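Local structure of KmHsv2 (Kluyveromyces marxianus, 3VU4) at residues W262-N271 with F289-L300. The protein probably binds phosphoinositides at membranes, as a seven-bladed beta-propeller of the PROPPIN family related to Atg18. Numbering follows the deposited sequence.
Sequences WTLHVFEIFN and FQSEWSLCNFKL
Strands 263-268 and 296-299 run antiparallel, their axes 4.5 Å apart at closest, with Leu264 and Phe298 as a hydrogen-bonded pair: Leu264 N reaches Phe298 O at 2.7 Å, and Phe298 N returns a bond to Leu264 O at 2.8 Å. Leu300 N to Trp262 O extends the ladder at one end. At the other, Leu295 N meets Val266 O almost head-on (2.6 Å, C=O...N angle 178°), while the bond from Val266 N to Cys296 O is weak. Leu264, Val266, Cys296 and Phe298 share one face of the sheet, where the Cys296 sulfur rests 4.0 Å from Val266 CB. Thr263 and Lys299 lie side by side on the other face, along with His265 and Asn297. The strands are the third and outermost fourth of one four-stranded propeller blade, and Val266, Cys296 and Phe298 pack on Ile345 of strand 342-352 in the next blade. Beyond the ladder the two segments are bridged by side chains and water. With CG anti to the backbone N (chi1 172°), Glu268 carries its carboxylate to Gln290, whose chain it crosses at about a right angle; Gln290 NE2 donates to Glu268 OE2 (3.1 Å) from above the carboxylate plane and also bonds Tyr288 O. One water links that carboxylate oxygen to Ser291 N, and a second ties Glu268 N to the carbonyls of Ser291 and Trp293. Glu268 CB packs against Leu295 CD2 at 3.8 Å.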
loop_
_atom_site.group_PDB
_atom_site.type_symbol
_atom_site.label_atom_id
_atom_site.label_comp_id
_atom_site.label_asym_id
_atom_site.label_seq_id
_atom_site.Cartn_x
_atom_site.Cartn_y
_atom_site.Cartn_z
ATOM N N TRP A 262 -12.315 10.302 -6.354
ATOM C CA TRP A 262 -12.539 8.932 -6.797
ATOM C C TRP A 262 -12.185 8.726 -8.267
ATOM O O TRP A 262 -12.947 8.167 -9.059
ATOM C CB TRP A 262 -13.973 8.509 -6.478
ATOM C CG TRP A 262 -14.285 8.785 -5.039
ATOM C CD1 TRP A 262 -15.227 9.644 -4.559
ATOM C CD2 TRP A 262 -13.561 8.308 -3.894
ATOM N NE1 TRP A 262 -15.129 9.743 -3.193
ATOM C CE2 TRP A 262 -14.112 8.936 -2.757
ATOM C CE3 TRP A 262 -12.495 7.419 -3.719
ATOM C CZ2 TRP A 262 -13.637 8.701 -1.461
ATOM C CZ3 TRP A 262 -12.021 7.185 -2.431
ATOM C CH2 TRP A 262 -12.592 7.828 -1.321
ATOM N N THR A 263 -10.992 9.191 -8.609
ATOM C CA THR A 263 -10.462 9.051 -9.946
ATOM C C THR A 263 -9.177 8.230 -9.861
ATOM O O THR A 263 -8.310 8.494 -9.029
ATOM C CB THR A 263 -10.161 10.404 -10.547
ATOM O OG1 THR A 263 -11.378 11.150 -10.638
ATOM C CG2 THR A 263 -9.578 10.244 -11.924
ATOM N N LEU A 264 -9.076 7.216 -10.708
ATOM C CA LEU A 264 -7.907 6.352 -10.731
ATOM C C LEU A 264 -6.947 6.862 -11.806
ATOM O O LEU A 264 -7.361 7.125 -12.934
ATOM C CB LEU A 264 -8.349 4.913 -11.017
ATOM C CG LEU A 264 -7.292 3.813 -11.059
ATOM C CD1 LEU A 264 -6.532 3.782 -9.740
ATOM C CD2 LEU A 264 -7.963 2.463 -11.343
ATOM N N HIS A 265 -5.679 7.022 -11.434
ATOM C CA HIS A 265 -4.637 7.511 -12.341
ATOM C C HIS A 265 -3.474 6.522 -12.371
ATOM O O HIS A 265 -3.157 5.881 -11.365
ATOM C CB HIS A 265 -4.085 8.860 -11.867
ATOM C CG HIS A 265 -5.136 9.893 -11.590
ATOM N ND1 HIS A 265 -5.660 10.708 -12.571
ATOM C CD2 HIS A 265 -5.752 10.247 -10.435
ATOM C CE1 HIS A 265 -6.552 11.519 -12.033
ATOM N NE2 HIS A 265 -6.626 11.260 -10.739
ATOM N N VAL A 266 -2.829 6.405 -13.523
ATOM C CA VAL A 266 -1.693 5.512 -13.649
ATOM C C VAL A 266 -0.515 6.293 -14.198
ATOM O O VAL A 266 -0.646 6.995 -15.198
ATOM C CB VAL A 266 -1.994 4.342 -14.596
ATOM C CG1 VAL A 266 -0.723 3.538 -14.843
ATOM C CG2 VAL A 266 -3.085 3.458 -13.997
ATOM N N PHE A 267 0.623 6.190 -13.517
ATOM C CA PHE A 267 1.848 6.864 -13.942
ATOM C C PHE A 267 2.838 5.784 -14.366
ATOM O O PHE A 267 2.849 4.677 -13.811
ATOM C CB PHE A 267 2.420 7.705 -12.799
ATOM C CG PHE A 267 1.531 8.833 -12.390
ATOM C CD1 PHE A 267 1.565 10.039 -13.069
ATOM C CD2 PHE A 267 0.628 8.680 -11.338
ATOM C CE1 PHE A 267 0.708 11.089 -12.708
ATOM C CE2 PHE A 267 -0.224 9.712 -10.975
ATOM C CZ PHE A 267 -0.186 10.920 -11.658
ATOM N N GLU A 268 3.672 6.101 -15.344
ATOM C CA GLU A 268 4.626 5.121 -15.844
ATOM C C GLU A 268 6.071 5.372 -15.427
ATOM O O GLU A 268 6.646 6.405 -15.774
ATOM C CB GLU A 268 4.515 5.067 -17.373
ATOM C CG GLU A 268 5.580 4.230 -18.079
ATOM C CD GLU A 268 5.392 4.226 -19.588
ATOM O OE1 GLU A 268 4.550 3.447 -20.085
ATOM O OE2 GLU A 268 6.071 5.020 -20.276
ATOM N N ILE A 269 6.652 4.429 -14.684
ATOM C CA ILE A 269 8.050 4.535 -14.253
ATOM C C ILE A 269 8.982 4.076 -15.396
ATOM O O ILE A 269 10.014 4.699 -15.672
ATOM C CB ILE A 269 8.311 3.704 -12.971
ATOM C CG1 ILE A 269 7.813 4.476 -11.740
ATOM C CG2 ILE A 269 9.798 3.403 -12.822
ATOM C CD1 ILE A 269 6.303 4.571 -11.620
ATOM N N PHE A 270 8.622 2.982 -16.052
ATOM C CA PHE A 270 9.392 2.506 -17.195
ATOM C C PHE A 270 8.450 1.724 -18.097
ATOM O O PHE A 270 7.492 1.115 -17.610
ATOM C CB PHE A 270 10.604 1.664 -16.752
ATOM C CG PHE A 270 10.269 0.293 -16.221
ATOM C CD1 PHE A 270 9.964 -0.753 -17.090
ATOM C CD2 PHE A 270 10.329 0.029 -14.847
ATOM C CE1 PHE A 270 9.728 -2.047 -16.610
ATOM C CE2 PHE A 270 10.097 -1.258 -14.355
ATOM C CZ PHE A 270 9.795 -2.299 -15.243
ATOM N N ASN A 271 8.691 1.766 -19.407
ATOM C CA ASN A 271 7.818 1.066 -20.332
ATOM C C ASN A 271 7.929 -0.448 -20.187
ATOM O O ASN A 271 9.002 -1.032 -20.265
ATOM C CB ASN A 271 8.073 1.487 -21.768
ATOM C CG ASN A 271 6.993 0.991 -22.696
ATOM O OD1 ASN A 271 6.824 -0.215 -22.861
ATOM N ND2 ASN A 271 6.237 1.914 -23.291
ATOM N N PHE A 289 9.586 7.392 -23.922
ATOM C CA PHE A 289 9.994 8.097 -22.716
ATOM C C PHE A 289 8.807 8.239 -21.775
ATOM O O PHE A 289 7.649 8.200 -22.205
ATOM C CB PHE A 289 10.583 9.463 -23.073
ATOM C CG PHE A 289 11.812 9.374 -23.934
ATOM C CD1 PHE A 289 12.810 8.444 -23.648
ATOM C CD2 PHE A 289 11.974 10.208 -25.038
ATOM C CE1 PHE A 289 13.950 8.347 -24.453
ATOM C CE2 PHE A 289 13.105 10.118 -25.841
ATOM C CZ PHE A 289 14.091 9.188 -25.549
ATOM N N GLN A 290 9.102 8.394 -20.491
ATOM C CA GLN A 290 8.052 8.515 -19.487
ATOM C C GLN A 290 7.426 9.895 -19.384
ATOM O O GLN A 290 8.108 10.891 -19.150
ATOM C CB GLN A 290 8.585 8.072 -18.127
ATOM C CG GLN A 290 8.795 6.565 -18.038
ATOM C CD GLN A 290 9.692 6.031 -19.154
ATOM O OE1 GLN A 290 10.884 6.351 -19.216
ATOM N NE2 GLN A 290 9.117 5.221 -20.045
ATOM N N SER A 291 6.111 9.938 -19.569
ATOM C CA SER A 291 5.366 11.183 -19.485
ATOM C C SER A 291 5.395 11.741 -18.077
ATOM O O SER A 291 5.476 11.003 -17.092
ATOM C CB SER A 291 3.909 10.976 -19.884
ATOM O OG SER A 291 3.169 12.159 -19.637
ATOM N N GLU A 292 5.311 13.057 -18.000
ATOM C CA GLU A 292 5.316 13.759 -16.735
ATOM C C GLU A 292 3.916 13.708 -16.096
ATOM O O GLU A 292 3.750 14.010 -14.917
ATOM C CB GLU A 292 5.802 15.192 -16.992
ATOM C CG GLU A 292 4.994 16.325 -16.397
ATOM C CD GLU A 292 5.576 17.705 -16.758
ATOM O OE1 GLU A 292 4.999 18.730 -16.318
ATOM O OE2 GLU A 292 6.609 17.756 -17.479
ATOM N N TRP A 293 2.926 13.284 -16.877
ATOM C CA TRP A 293 1.543 13.192 -16.406
ATOM C C TRP A 293 0.986 11.764 -16.451
ATOM O O TRP A 293 1.617 10.844 -16.970
ATOM C CB TRP A 293 0.632 14.095 -17.251
ATOM C CG TRP A 293 1.074 15.527 -17.305
ATOM C CD1 TRP A 293 0.889 16.482 -16.345
ATOM C CD2 TRP A 293 1.815 16.162 -18.360
ATOM N NE1 TRP A 293 1.467 17.666 -16.735
ATOM C CE2 TRP A 293 2.040 17.500 -17.967
ATOM C CE3 TRP A 293 2.311 15.728 -19.599
ATOM C CZ2 TRP A 293 2.743 18.411 -18.768
ATOM C CZ3 TRP A 293 3.011 16.637 -20.395
ATOM C CH2 TRP A 293 3.217 17.964 -19.972
ATOM N N SER A 294 -0.212 11.608 -15.899
ATOM C CA SER A 294 -0.914 10.334 -15.866
ATOM C C SER A 294 -1.135 9.738 -17.270
ATOM O O SER A 294 -1.435 10.458 -18.222
ATOM C CB SER A 294 -2.269 10.532 -15.189
ATOM O OG SER A 294 -3.055 9.352 -15.249
ATOM N N LEU A 295 -0.993 8.423 -17.385
ATOM C CA LEU A 295 -1.200 7.730 -18.654
ATOM C C LEU A 295 -2.685 7.691 -18.987
ATOM O O LEU A 295 -3.080 7.795 -20.143
ATOM C CB LEU A 295 -0.685 6.297 -18.560
ATOM C CG LEU A 295 0.565 5.959 -19.361
ATOM C CD1 LEU A 295 1.609 7.054 -19.199
ATOM C CD2 LEU A 295 1.087 4.600 -18.895
ATOM N N CYS A 296 -3.503 7.527 -17.955
ATOM C CA CYS A 296 -4.944 7.462 -18.119
ATOM C C CYS A 296 -5.627 7.836 -16.818
ATOM O O CYS A 296 -5.089 7.601 -15.739
ATOM C CB CYS A 296 -5.360 6.051 -18.548
ATOM S SG CYS A 296 -4.631 4.719 -17.564
ATOM N N ASN A 297 -6.816 8.420 -16.932
ATOM C CA ASN A 297 -7.589 8.850 -15.776
ATOM C C ASN A 297 -8.980 8.252 -15.843
ATOM O O ASN A 297 -9.800 8.650 -16.666
ATOM C CB ASN A 297 -7.677 10.372 -15.756
ATOM C CG ASN A 297 -6.316 11.031 -15.912
ATOM O OD1 ASN A 297 -5.381 10.737 -15.160
ATOM N ND2 ASN A 297 -6.195 11.924 -16.893
ATOM N N PHE A 298 -9.246 7.305 -14.957
ATOM C CA PHE A 298 -10.529 6.626 -14.927
ATOM C C PHE A 298 -11.383 7.083 -13.746
ATOM O O PHE A 298 -10.925 7.110 -12.611
ATOM C CB PHE A 298 -10.269 5.127 -14.835
ATOM C CG PHE A 298 -11.498 4.284 -14.922
ATOM C CD1 PHE A 298 -11.964 3.838 -16.154
ATOM C CD2 PHE A 298 -12.163 3.884 -13.765
ATOM C CE1 PHE A 298 -13.065 3.001 -16.225
ATOM C CE2 PHE A 298 -13.271 3.044 -13.828
ATOM C CZ PHE A 298 -13.722 2.601 -15.051
ATOM N N LYS A 299 -12.630 7.443 -14.016
ATOM C CA LYS A 299 -13.531 7.877 -12.953
ATOM C C LYS A 299 -14.271 6.685 -12.361
ATOM O O LYS A 299 -15.014 5.981 -13.046
ATOM C CB LYS A 299 -14.513 8.928 -13.479
ATOM C CG LYS A 299 -13.805 10.207 -13.933
ATOM C CD LYS A 299 -14.771 11.341 -14.252
ATOM C CE LYS A 299 -14.012 12.614 -14.632
ATOM N NZ LYS A 299 -14.921 13.760 -14.958
ATOM N N LEU A 300 -14.036 6.459 -11.074
ATOM C CA LEU A 300 -14.640 5.345 -10.366
ATOM C C LEU A 300 -16.107 5.601 -10.044
ATOM O O LEU A 300 -16.530 6.742 -9.844
ATOM C CB LEU A 300 -13.845 5.062 -9.090
ATOM C CG LEU A 300 -12.388 4.678 -9.385
ATOM C CD1 LEU A 300 -11.518 4.846 -8.139
ATOM C CD2 LEU A 300 -12.348 3.244 -9.935
HETATM O O HOH W 1 4.920 7.564 -20.428
HETATM O O HOH W 2 3.436 8.821 -16.492
#